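Local coordinates for LPXTG-motif cell wall anchor domain protein (Mobiluncus mulieris, PDB 5U5O) that probably mediates adhesion as part of a giant cell-wall-anchored surface protein, here two Ig-like domains cross-linked internally by ester, isopeptide and disulfide bonds, at residues 175-180 and 187-192; 34-39 and 82-87; 125-130 and 138-143; 7-10 and 14-17. All coordinates share one frame; numbering follows the deposited sequence.

Interaction 1. Residues 175-180 and 187-192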
loop_
_atom_site.group_PDB
_atom_site.type_symbol
_atom_site.label_atom_id
_atom_site.label_comp_id
_atom_site.label_asym_id
_atom_site.label_seq_id
_atom_site.Cartn_x
_atom_site.Cartn_y
_atom_site.Cartn_z
ATOM N N LYS A 175 -2.316 7.234 30.582
ATOM C CA LYS A 175 -2.214 6.619 31.918
ATOM C C LYS A 175 -3.054 7.376 32.929
ATOM O O LYS A 175 -2.953 8.592 33.027
ATOM C CB LYS A 175 -0.771 6.614 32.440
ATOM C CG LYS A 175 -0.567 5.804 33.726
ATOM C CD LYS A 175 -0.907 4.345 33.495
ATOM C CE LYS A 175 -0.376 3.342 34.487
ATOM N NZ LYS A 175 -1.075 3.388 35.795
ATOM N N THR A 176 -3.886 6.654 33.694
ATOM C CA THR A 176 -4.608 7.226 34.858
ATOM C C THR A 176 -4.243 6.404 36.074
ATOM O O THR A 176 -3.699 5.304 35.985
ATOM C CB THR A 176 -6.135 7.238 34.648
ATOM O OG1 THR A 176 -6.570 5.911 34.396
ATOM C CG2 THR A 176 -6.485 8.108 33.446
ATOM N N VAL A 177 -4.636 6.928 37.249
ATOM C CA VAL A 177 -4.289 6.322 38.544
ATOM C C VAL A 177 -5.461 6.508 39.520
ATOM O O VAL A 177 -6.001 7.592 39.582
ATOM C CB VAL A 177 -3.026 6.985 39.170
ATOM C CG1 VAL A 177 -2.744 6.489 40.585
ATOM C CG2 VAL A 177 -1.802 6.761 38.295
ATOM N N THR A 178 -5.743 5.460 40.275
ATOM C CA THR A 178 -6.661 5.569 41.417
ATOM C C THR A 178 -6.043 4.825 42.576
ATOM O O THR A 178 -5.231 3.928 42.405
ATOM C CB THR A 178 -8.060 4.986 41.096
ATOM O OG1 THR A 178 -7.950 3.594 40.787
ATOM C CG2 THR A 178 -8.706 5.724 39.959
ATOM N N GLY A 179 -6.488 5.177 43.795
ATOM C CA GLY A 179 -6.092 4.425 44.972
ATOM C C GLY A 179 -4.740 4.729 45.593
ATOM O O GLY A 179 -4.302 3.993 46.469
ATOM N N TRP A 180 -4.082 5.799 45.154
ATOM C CA TRP A 180 -2.770 6.192 45.703
ATOM C C TRP A 180 -2.853 6.400 47.216
ATOM O O TRP A 180 -3.858 6.945 47.712
ATOM C CB TRP A 180 -2.280 7.488 45.051
ATOM C CG TRP A 180 -0.849 7.779 45.308
ATOM C CD1 TRP A 180 -0.323 8.546 46.290
ATOM C CD2 TRP A 180 0.257 7.332 44.518
ATOM N NE1 TRP A 180 1.040 8.577 46.204
ATOM C CE2 TRP A 180 1.421 7.844 45.114
ATOM C CE3 TRP A 180 0.382 6.521 43.375
ATOM C CZ2 TRP A 180 2.698 7.588 44.595
ATOM C CZ3 TRP A 180 1.646 6.264 42.862
ATOM C CH2 TRP A 180 2.785 6.799 43.468
ATOM N N VAL A 187 7.515 7.431 46.040
ATOM C CA VAL A 187 7.742 8.643 45.266
ATOM C C VAL A 187 6.533 9.538 45.423
ATOM O O VAL A 187 5.461 9.081 45.855
ATOM C CB VAL A 187 7.936 8.366 43.751
ATOM C CG1 VAL A 187 9.250 7.645 43.472
ATOM C CG2 VAL A 187 6.740 7.616 43.149
ATOM N N ALA A 188 6.687 10.795 45.027
ATOM C CA ALA A 188 5.536 11.701 44.963
ATOM C C ALA A 188 4.641 11.273 43.803
ATOM O O ALA A 188 5.117 10.925 42.720
ATOM C CB ALA A 188 5.987 13.136 44.767
ATOM N N ARG A 189 3.338 11.306 44.036
ATOM C CA ARG A 189 2.372 10.892 43.026
ATOM C C ARG A 189 2.606 11.499 41.629
ATOM O O ARG A 189 2.608 10.752 40.661
ATOM C CB ARG A 189 0.940 11.151 43.526
ATOM C CG ARG A 189 -0.149 10.662 42.594
ATOM C CD ARG A 189 -1.523 10.852 43.203
ATOM N NE ARG A 189 -2.516 10.392 42.249
ATOM C CZ ARG A 189 -3.793 10.123 42.541
ATOM N NH1 ARG A 189 -4.288 10.261 43.784
ATOM N NH2 ARG A 189 -4.584 9.692 41.571
ATOM N N PRO A 190 2.832 12.833 41.514
ATOM C CA PRO A 190 2.992 13.414 40.170
ATOM C C PRO A 190 4.343 13.087 39.524
ATOM O O PRO A 190 4.544 13.380 38.350
ATOM C CB PRO A 190 2.889 14.926 40.383
ATOM C CG PRO A 190 2.471 15.117 41.788
ATOM C CD PRO A 190 2.704 13.863 42.565
ATOM N N GLU A 191 5.254 12.486 40.286
ATOM C CA GLU A 191 6.550 12.058 39.749
ATOM C C GLU A 191 6.600 10.583 39.403
ATOM O O GLU A 191 7.562 10.128 38.776
ATOM C CB GLU A 191 7.664 12.399 40.739
ATOM C CG GLU A 191 7.871 13.893 40.930
ATOM C CD GLU A 191 8.171 14.626 39.635
ATOM O OE1 GLU A 191 8.839 14.047 38.739
ATOM O OE2 GLU A 191 7.737 15.789 39.502
ATOM N N ALA A 192 5.565 9.829 39.735
ATOM C CA ALA A 192 5.547 8.422 39.405
ATOM C C ALA A 192 5.604 8.281 37.882
ATOM O O ALA A 192 4.961 9.037 37.150
ATOM C CB ALA A 192 4.296 7.752 39.951
HETATM O O HOH W 1 3.336 9.866 47.657
#

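Interaction 2. Residues 34-39 and 82-87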
loop_
_atom_site.group_PDB
_atom_site.type_symbol
_atom_site.label_atom_id
_atom_site.label_comp_id
_atom_site.label_asym_id
_atom_site.label_seq_id
_atom_site.Cartn_x
_atom_site.Cartn_y
_atom_site.Cartn_z
ATOM N N ARG A 34 1.941 5.001 -26.304
ATOM C CA ARG A 34 2.618 5.921 -27.228
ATOM C C ARG A 34 3.355 5.080 -28.283
ATOM O O ARG A 34 4.228 4.289 -27.937
ATOM C CB ARG A 34 3.589 6.794 -26.439
ATOM C CG ARG A 34 3.004 7.480 -25.210
ATOM C CD ARG A 34 2.358 8.800 -25.562
ATOM N NE ARG A 34 3.356 9.853 -25.845
ATOM C CZ ARG A 34 3.064 11.123 -26.123
ATOM N NH1 ARG A 34 1.794 11.524 -26.125
ATOM N NH2 ARG A 34 4.019 12.020 -26.380
ATOM N N LEU A 35 2.911 5.229 -29.524
ATOM C CA LEU A 35 3.494 4.485 -30.638
ATOM C C LEU A 35 4.432 5.392 -31.414
ATOM O O LEU A 35 4.059 6.473 -31.835
ATOM C CB LEU A 35 2.427 3.971 -31.565
ATOM C CG LEU A 35 1.344 3.104 -30.910
ATOM C CD1 LEU A 35 0.293 2.678 -31.926
ATOM C CD2 LEU A 35 1.903 1.880 -30.204
ATOM N N TYR A 36 5.683 4.929 -31.603
ATOM C CA TYR A 36 6.788 5.752 -32.162
ATOM C C TYR A 36 7.150 5.300 -33.567
ATOM O O TYR A 36 7.414 4.122 -33.750
ATOM C CB TYR A 36 8.022 5.665 -31.272
ATOM C CG TYR A 36 7.750 5.964 -29.825
ATOM C CD1 TYR A 36 7.127 7.146 -29.454
ATOM C CD2 TYR A 36 8.125 5.082 -28.848
ATOM C CE1 TYR A 36 6.877 7.437 -28.130
ATOM C CE2 TYR A 36 7.850 5.346 -27.499
ATOM C CZ TYR A 36 7.252 6.544 -27.171
ATOM O OH TYR A 36 6.968 6.823 -25.833
ATOM N N ASN A 37 7.006 6.215 -34.514
ATOM C CA ASN A 37 7.496 5.954 -35.900
ATOM C C ASN A 37 6.815 4.739 -36.513
ATOM O O ASN A 37 7.438 3.967 -37.258
ATOM C CB ASN A 37 9.035 5.877 -35.963
ATOM C CG ASN A 37 9.654 7.213 -35.730
ATOM O OD1 ASN A 37 9.047 8.253 -35.962
ATOM N ND2 ASN A 37 10.936 7.203 -35.375
ATOM N N VAL A 38 5.507 4.618 -36.259
ATOM C CA VAL A 38 4.660 3.631 -36.877
ATOM C C VAL A 38 4.087 4.211 -38.154
ATOM O O VAL A 38 4.159 5.417 -38.396
ATOM C CB VAL A 38 3.522 3.173 -35.919
ATOM C CG1 VAL A 38 4.082 2.226 -34.879
ATOM C CG2 VAL A 38 2.786 4.341 -35.251
ATOM N N GLU A 39 3.490 3.352 -38.965
ATOM C CA GLU A 39 3.025 3.738 -40.290
ATOM C C GLU A 39 1.508 3.991 -40.267
ATOM O O GLU A 39 0.723 3.093 -39.953
ATOM C CB GLU A 39 3.359 2.642 -41.302
ATOM C CG GLU A 39 2.953 2.986 -42.720
ATOM C CD GLU A 39 3.456 1.962 -43.740
ATOM O OE1 GLU A 39 4.645 1.555 -43.687
ATOM O OE2 GLU A 39 2.655 1.576 -44.612
ATOM N N GLU A 82 10.150 15.392 -24.345
ATOM C CA GLU A 82 11.598 15.568 -24.442
ATOM C C GLU A 82 12.300 14.234 -24.255
ATOM O O GLU A 82 13.279 13.965 -24.960
ATOM C CB GLU A 82 12.109 16.613 -23.447
ATOM C CG GLU A 82 11.513 18.008 -23.623
ATOM C CD GLU A 82 11.611 18.537 -25.044
ATOM O OE1 GLU A 82 12.747 18.607 -25.567
ATOM O OE2 GLU A 82 10.553 18.879 -25.636
ATOM N N VAL A 83 11.809 13.387 -23.355
ATOM C CA VAL A 83 12.360 12.041 -23.169
ATOM C C VAL A 83 12.255 11.195 -24.450
ATOM O O VAL A 83 13.208 10.545 -24.861
ATOM C CB VAL A 83 11.706 11.347 -21.950
ATOM C CG1 VAL A 83 11.919 9.836 -21.947
ATOM C CG2 VAL A 83 12.227 11.963 -20.653
ATOM N N GLU A 84 11.100 11.234 -25.087
ATOM C CA GLU A 84 10.902 10.546 -26.350
ATOM C C GLU A 84 11.857 11.051 -27.433
ATOM O O GLU A 84 12.451 10.245 -28.177
ATOM C CB GLU A 84 9.454 10.677 -26.808
ATOM C CG GLU A 84 8.516 9.828 -25.944
ATOM C CD GLU A 84 7.037 10.177 -26.069
ATOM O OE1 GLU A 84 6.720 11.245 -26.619
ATOM O OE2 GLU A 84 6.185 9.353 -25.598
ATOM N N LYS A 85 11.982 12.364 -27.556
ATOM C CA LYS A 85 12.902 12.933 -28.561
ATOM C C LYS A 85 14.360 12.582 -28.282
ATOM O O LYS A 85 15.139 12.281 -29.226
ATOM C CB LYS A 85 12.727 14.446 -28.691
ATOM C CG LYS A 85 11.387 14.804 -29.299
ATOM C CD LYS A 85 11.156 16.294 -29.456
ATOM C CE LYS A 85 11.028 17.012 -28.136
ATOM N NZ LYS A 85 10.509 18.388 -28.384
ATOM N N THR A 86 14.747 12.568 -27.012
ATOM C CA THR A 86 16.109 12.172 -26.643
ATOM C C THR A 86 16.440 10.746 -27.096
ATOM O O THR A 86 17.539 10.500 -27.618
ATOM C CB THR A 86 16.296 12.318 -25.119
ATOM O OG1 THR A 86 16.191 13.704 -24.773
ATOM C CG2 THR A 86 17.630 11.794 -24.665
ATOM N N LYS A 87 15.489 9.833 -26.912
ATOM C CA LYS A 87 15.666 8.423 -27.265
ATOM C C LYS A 87 15.563 8.144 -28.764
ATOM O O LYS A 87 16.410 7.457 -29.323
ATOM C CB LYS A 87 14.633 7.562 -26.518
ATOM C CG LYS A 87 14.863 7.415 -25.020
ATOM C CD LYS A 87 13.622 6.839 -24.335
ATOM C CE LYS A 87 13.739 6.712 -22.818
ATOM N NZ LYS A 87 14.716 5.656 -22.412
#

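Interaction 3. Residues 125-130 and 138-143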
loop_
_atom_site.group_PDB
_atom_site.type_symbol
_atom_site.label_atom_id
_atom_site.label_comp_id
_atom_site.label_asym_id
_atom_site.label_seq_id
_atom_site.Cartn_x
_atom_site.Cartn_y
_atom_site.Cartn_z
ATOM N N GLN A 125 3.610 -4.431 -25.371
ATOM C CA GLN A 125 4.232 -4.913 -26.611
ATOM C C GLN A 125 3.437 -4.437 -27.807
ATOM O O GLN A 125 2.185 -4.293 -27.756
ATOM C CB GLN A 125 4.362 -6.435 -26.624
ATOM C CG GLN A 125 5.036 -7.024 -25.387
ATOM C CD GLN A 125 4.062 -7.158 -24.205
ATOM O OE1 GLN A 125 2.934 -7.599 -24.383
ATOM N NE2 GLN A 125 4.492 -6.748 -23.011
ATOM N N LEU A 126 4.179 -4.245 -28.909
ATOM C CA LEU A 126 3.628 -3.805 -30.182
ATOM C C LEU A 126 3.917 -4.856 -31.236
ATOM O O LEU A 126 5.093 -5.202 -31.434
ATOM C CB LEU A 126 4.283 -2.479 -30.588
ATOM C CG LEU A 126 3.918 -1.877 -31.944
ATOM C CD1 LEU A 126 2.455 -1.467 -31.980
ATOM C CD2 LEU A 126 4.844 -0.711 -32.296
ATOM N N TRP A 127 2.898 -5.279 -31.978
ATOM C CA TRP A 127 2.985 -6.340 -32.974
ATOM C C TRP A 127 2.629 -5.731 -34.334
ATOM O O TRP A 127 1.585 -5.087 -34.494
ATOM C CB TRP A 127 2.025 -7.494 -32.659
ATOM C CG TRP A 127 2.311 -8.255 -31.403
ATOM C CD1 TRP A 127 2.020 -7.865 -30.126
ATOM C CD2 TRP A 127 2.877 -9.565 -31.302
ATOM N NE1 TRP A 127 2.401 -8.833 -29.244
ATOM C CE2 TRP A 127 2.920 -9.896 -29.930
ATOM C CE3 TRP A 127 3.357 -10.494 -32.236
ATOM C CZ2 TRP A 127 3.427 -11.108 -29.466
ATOM C CZ3 TRP A 127 3.864 -11.697 -31.775
ATOM C CH2 TRP A 127 3.899 -11.993 -30.397
ATOM N N ALA A 128 3.497 -5.933 -35.328
ATOM C CA ALA A 128 3.211 -5.451 -36.683
ATOM C C ALA A 128 2.099 -6.251 -37.353
ATOM O O ALA A 128 1.850 -7.408 -37.022
ATOM C CB ALA A 128 4.455 -5.493 -37.556
ATOM N N GLU A 129 1.461 -5.610 -38.314
ATOM C CA GLU A 129 0.404 -6.235 -39.101
ATOM C C GLU A 129 0.915 -7.582 -39.691
ATOM O O GLU A 129 2.056 -7.681 -40.149
ATOM C CB GLU A 129 -0.025 -5.266 -40.207
ATOM C CG GLU A 129 -1.331 -5.630 -40.884
ATOM C CD GLU A 129 -1.760 -4.626 -41.935
ATOM O OE1 GLU A 129 -1.707 -3.405 -41.684
ATOM O OE2 GLU A 129 -2.169 -5.065 -43.034
ATOM N N GLY A 130 0.092 -8.623 -39.560
ATOM C CA GLY A 130 0.391 -9.948 -40.102
ATOM C C GLY A 130 1.255 -10.878 -39.265
ATOM O O GLY A 130 1.483 -12.029 -39.663
ATOM N N THR A 138 -7.274 -10.163 -23.989
ATOM C CA THR A 138 -6.189 -10.269 -23.013
ATOM C C THR A 138 -4.791 -10.503 -23.592
ATOM O O THR A 138 -3.829 -10.041 -22.999
ATOM C CB THR A 138 -6.475 -11.377 -21.965
ATOM O OG1 THR A 138 -6.683 -12.630 -22.630
ATOM C CG2 THR A 138 -7.704 -11.038 -21.103
ATOM N N GLU A 139 -4.673 -11.239 -24.703
ATOM C CA GLU A 139 -3.371 -11.668 -25.222
ATOM C C GLU A 139 -3.345 -11.637 -26.735
ATOM O O GLU A 139 -4.387 -11.757 -27.385
ATOM C CB GLU A 139 -3.062 -13.097 -24.780
ATOM C CG GLU A 139 -3.010 -13.318 -23.280
ATOM C CD GLU A 139 -2.594 -14.730 -22.922
ATOM O OE1 GLU A 139 -3.098 -15.684 -23.557
ATOM O OE2 GLU A 139 -1.762 -14.890 -22.006
ATOM N N VAL A 140 -2.140 -11.466 -27.270
ATOM C CA VAL A 140 -1.853 -11.667 -28.680
ATOM C C VAL A 140 -1.241 -13.062 -28.819
ATOM O O VAL A 140 -0.292 -13.400 -28.105
ATOM C CB VAL A 140 -0.859 -10.600 -29.192
ATOM C CG1 VAL A 140 -0.485 -10.838 -30.655
ATOM C CG2 VAL A 140 -1.426 -9.190 -29.014
ATOM N N THR A 141 -1.780 -13.857 -29.741
ATOM C CA THR A 141 -1.229 -15.173 -30.065
ATOM C C THR A 141 -0.251 -14.995 -31.227
ATOM O O THR A 141 -0.647 -14.488 -32.277
ATOM C CB THR A 141 -2.337 -16.156 -30.492
ATOM O OG1 THR A 141 -3.353 -16.181 -29.487
ATOM C CG2 THR A 141 -1.787 -17.574 -30.682
ATOM N N PRO A 142 1.023 -15.407 -31.050
ATOM C CA PRO A 142 1.956 -15.306 -32.176
ATOM C C PRO A 142 1.719 -16.356 -33.259
ATOM O O PRO A 142 0.951 -17.306 -33.065
ATOM C CB PRO A 142 3.322 -15.533 -31.522
ATOM C CG PRO A 142 3.039 -16.327 -30.299
ATOM C CD PRO A 142 1.686 -15.890 -29.826
ATOM N N LYS A 143 2.376 -16.158 -34.396
ATOM C CA LYS A 143 2.459 -17.171 -35.442
ATOM C C LYS A 143 3.722 -17.961 -35.172
ATOM O O LYS A 143 4.816 -17.530 -35.542
ATOM C CB LYS A 143 2.524 -16.531 -36.818
ATOM C CG LYS A 143 1.271 -15.769 -37.183
ATOM C CD LYS A 143 1.241 -15.456 -38.661
ATOM C CE LYS A 143 -0.052 -14.765 -39.034
ATOM N NZ LYS A 143 -0.019 -14.312 -40.446
#

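Interaction 4. Residues 7-10 and 14-17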
loop_
_atom_site.group_PDB
_atom_site.type_symbol
_atom_site.label_atom_id
_atom_site.label_comp_id
_atom_site.label_asym_id
_atom_site.label_seq_id
_atom_site.Cartn_x
_atom_site.Cartn_y
_atom_site.Cartn_z
ATOM N N THR A 7 4.680 3.887 -22.746
ATOM C CA THR A 7 3.430 3.956 -22.012
ATOM C C THR A 7 3.555 4.969 -20.897
ATOM O O THR A 7 4.632 5.223 -20.362
ATOM C CB THR A 7 3.071 2.590 -21.420
ATOM O OG1 THR A 7 4.145 2.149 -20.582
ATOM C CG2 THR A 7 2.725 1.548 -22.443
ATOM N N TYR A 8 2.396 5.499 -20.507
ATOM C CA TYR A 8 2.275 6.317 -19.298
ATOM C C TYR A 8 1.068 5.801 -18.520
ATOM O O TYR A 8 -0.033 5.747 -19.055
ATOM C CB TYR A 8 2.086 7.776 -19.665
ATOM C CG TYR A 8 1.899 8.694 -18.474
ATOM C CD1 TYR A 8 2.930 8.868 -17.544
ATOM C CD2 TYR A 8 0.705 9.402 -18.271
ATOM C CE1 TYR A 8 2.788 9.712 -16.448
ATOM C CE2 TYR A 8 0.564 10.260 -17.181
ATOM C CZ TYR A 8 1.602 10.406 -16.269
ATOM O OH TYR A 8 1.467 11.249 -15.184
ATOM N N ALA A 9 1.333 5.347 -17.310
ATOM C CA ALA A 9 0.288 4.734 -16.470
ATOM C C ALA A 9 -0.250 5.697 -15.426
ATOM O O ALA A 9 0.529 6.365 -14.756
ATOM C CB ALA A 9 0.853 3.514 -15.792
ATOM N N THR A 10 -1.578 5.749 -15.281
ATOM C CA THR A 10 -2.212 6.555 -14.244
ATOM C C THR A 10 -3.390 5.792 -13.659
ATOM O O THR A 10 -3.884 4.840 -14.262
ATOM C CB THR A 10 -2.723 7.900 -14.780
ATOM O OG1 THR A 10 -3.571 7.671 -15.906
ATOM C CG2 THR A 10 -1.584 8.784 -15.204
ATOM N N LEU A 14 -3.655 10.118 -11.438
ATOM C CA LEU A 14 -2.569 10.179 -10.478
ATOM C C LEU A 14 -1.631 8.981 -10.651
ATOM O O LEU A 14 -1.930 8.037 -11.381
ATOM C CB LEU A 14 -3.122 10.241 -9.054
ATOM C CG LEU A 14 -4.069 11.417 -8.793
ATOM C CD1 LEU A 14 -4.697 11.273 -7.417
ATOM C CD2 LEU A 14 -3.350 12.748 -8.913
ATOM N N LYS A 15 -0.506 9.025 -9.953
ATOM C CA LYS A 15 0.480 7.946 -9.968
ATOM C C LYS A 15 0.341 6.968 -8.793
ATOM O O LYS A 15 1.063 5.977 -8.722
ATOM C CB LYS A 15 1.888 8.556 -9.988
ATOM C CG LYS A 15 2.179 9.424 -11.215
ATOM C CD LYS A 15 2.115 8.657 -12.529
ATOM C CE LYS A 15 2.961 7.398 -12.490
ATOM N NZ LYS A 15 3.144 6.747 -13.817
ATOM N N ALA A 16 -0.594 7.243 -7.883
ATOM C CA ALA A 16 -0.874 6.375 -6.736
ATOM C C ALA A 16 -2.355 6.331 -6.422
ATOM O O ALA A 16 -3.111 7.226 -6.791
ATOM C CB ALA A 16 -0.111 6.849 -5.519
ATOM N N PHE A 17 -2.747 5.275 -5.714
ATOM C CA PHE A 17 -4.115 5.116 -5.250
ATOM C C PHE A 17 -4.111 4.444 -3.893
ATOM O O PHE A 17 -3.110 3.853 -3.479
ATOM C CB PHE A 17 -4.964 4.326 -6.246
ATOM C CG PHE A 17 -4.519 2.901 -6.450
ATOM C CD1 PHE A 17 -3.592 2.568 -7.405
ATOM C CD2 PHE A 17 -5.056 1.885 -5.694
ATOM C CE1 PHE A 17 -3.216 1.244 -7.583
ATOM C CE2 PHE A 17 -4.686 0.571 -5.857
ATOM C CZ PHE A 17 -3.764 0.242 -6.812
#

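Interaction 1. Residues 175-180 and 187-192
The aliphatic chain of Arg189 lies over one face of the Trp180 indole where strand 150-178 of the second Ig-like domain runs out into a loop that folds back before strand 193-200. This is the dense part of the contact. CB of Arg189 makes a CH-pi contact with the five-membered ring of Trp180, 3.8 Å from its centroid and 14° off the normal. With CG anti to the backbone N (chi1 -176°) and the chain extended as far as NE, the arginine runs back over the indole toward the strand, bringing NH1 to 3.7 Å from Trp180 CB. Its guanidinium plane is turned only 25° from the ring. The far end of the indole meets small apolar groups, Ala192 CB at 3.9 Å from Trp180 CH2 among them, and Gln240 of helix 234-241 touches the Ala192 side chain.

At the guanidinium end, by the strand, Arg189 NH2 passes near Val177 O at an angle too poor for a hydrogen bond, while NE forms a salt bridge with Glu213, the partner that fixes the polar end. The indole N-H edge is looser and bridged by water: one molecule, lying in the ring plane, accepts from Trp180 NE1 at 3.0 Å and donates to Val187 O at 2.9 Å. Val187 O itself lies near that plane farther along, at the six-membered ring, 3.4 Å from Trp180 CZ2.

Interaction 2. Residues 34-39 and 82-87
The carboxylate of Glu84 meets Arg34 and Tyr36 together, a side-on bidentate salt bridge reinforced by a phenol, which ties the short helix 82-88 to strand 26-36 of the ester-bond-containing Ig-like domain. Arg34 and Tyr36 are alternate residues of the strand, so both side chains lean to the helix-covered face, and Glu84 crosses each of them at about a right angle.

The two flat charged groups are nearly coplanar, their planes 15° apart. Arg34 NE donates to Glu84 OE2 at 2.9 Å and Arg34 NH2 to Glu84 OE1 at 2.8 Å. Both bonds are almost straight and both use the syn lone pairs, which makes a closed two-pronged pairing. Bends at chi2 and chi3 fold the arginine so that its NE edge, rather than its end, faces the glutamate. The tyrosine ring stands steeply to the carboxylate, at 72°, and its hydroxyl donates to OE2 from the anti side, tilted out of the carboxylate plane. OE2 therefore has two donors across the contact, and the pair should help to keep this buried glutamate ionised.

Thr81 N adds a direct bond to Glu84 OE1, and Arg34 in turn is held by a salt bridge from NH1 to Glu96 and a hydrogen bond from NH2 to Pro79 O. The carboxylate can thus hardly rotate without breaking bonds on both oxygens. Behind the tyrosine, the backbone oxygen Arg34 O sits over the centre of one face of the Tyr36 ring, at a height of 3.8 Å above the ring plane.

Interaction 3. Residues 125-130 and 138-143
Gly130 O accepts a 2.8 Å hydrogen bond from Lys143 NZ, a bond that spans the mouth of the hairpin-like excursion following strand 118-127. The ammonium group comes in tilted 34° from the carbonyl plane, at the end of a lysine chain extended beyond CG. Gly130 has a positive phi, a backbone shape that favours glycine, and its oxygen is turned to the lysine.

Further in, the contact is apolar. Val140, on the short strand 140-142 that pairs with strand 132-135, sets CG1 over the centre of one face of Trp127. The methyl makes a CH-pi contact, 3.6 Å from the centroid of the five-membered ring and 9° off its normal, while CG2 stays by NE1 and CD1. Pro142 CB meets the benzo end of the indole at 3.8 Å from Trp127 CH2, and Tyr132 also touches both Trp127 and Val140.

The two-stranded hairpin is thus laid on the sandwich by one indole face and closed at the exposed end by the Lys143-Gly130 bond. Dispersion supplies the buried part of the contact, whereas the lysine bond probably fixes how the exposed ends lie against each other.

Interaction 4. Residues 7-10 and 14-17
Lys15 reaches back across the turn to Ala9, its NZ donating to Ala9 O at 2.8 Å, where the chain of the ester-bond-containing Ig-like domain crosses from strand 4-10 in one sheet to strand 16-18 in the other. Strand 4-10 belongs to the four-stranded sheet, whereas 16-18 runs parallel to strand 150-178.

The lysine gets there by folding. Successive bends at chi2 (-62°) and chi3 (-51°) curl the chain, and an extended last torsion then delivers the ammonium to the carbonyl, within the carbonyl plane. The curled chain lies beside Tyr8, whose CG is anti to the backbone N (chi1 178°); this sends the ring along the strand so that Tyr8 OH comes to 3.8 Å from Lys15 CD. The two side chains cross at a slant.

Nearer the turn, Leu14 O points at the backbone of Thr10, 3.2 Å from Thr10 CA in a bent CA-H...O contact, and lies 3.5 Å from Thr10 CB. Thr10 CG2 also faces this oxygen, Leu14 O, at 3.9 Å.

Gln160 is the residue whose CD is joined to Thr7 OG1 in the ester cross-link, and carbonyls before and after it in the sequence share the ammonium. A single Lys15 NZ, donating to Ala9 O and Ser161 O and weakly to Ser158 O, therefore links the crossover to the strand that bears the glutamine and probably steadies the neighbourhood of the ester.

Overall arrangement
Interactions 2, 3 and 4 belong to the first, ester-bonded domain, and interaction 1 to the second. Interactions 2 and 3 touch through the domain core, with Leu35 CD2 lying 3.8 Å from Leu126 CD1, although their centres are about 20 Å apart. Interaction 4 lies about 19 Å, centre to centre, from interaction 2 and shares its four-stranded sheet. Interaction 1 is remote, its centre about 54 Å from that of interaction 4 and 75 Å from that of interaction 3. The long strand 150-178 connects the domains: it carries Gln160 of the ester bond beside interaction 4 and, within interaction 1, Lys175, linked covalently to Asn288.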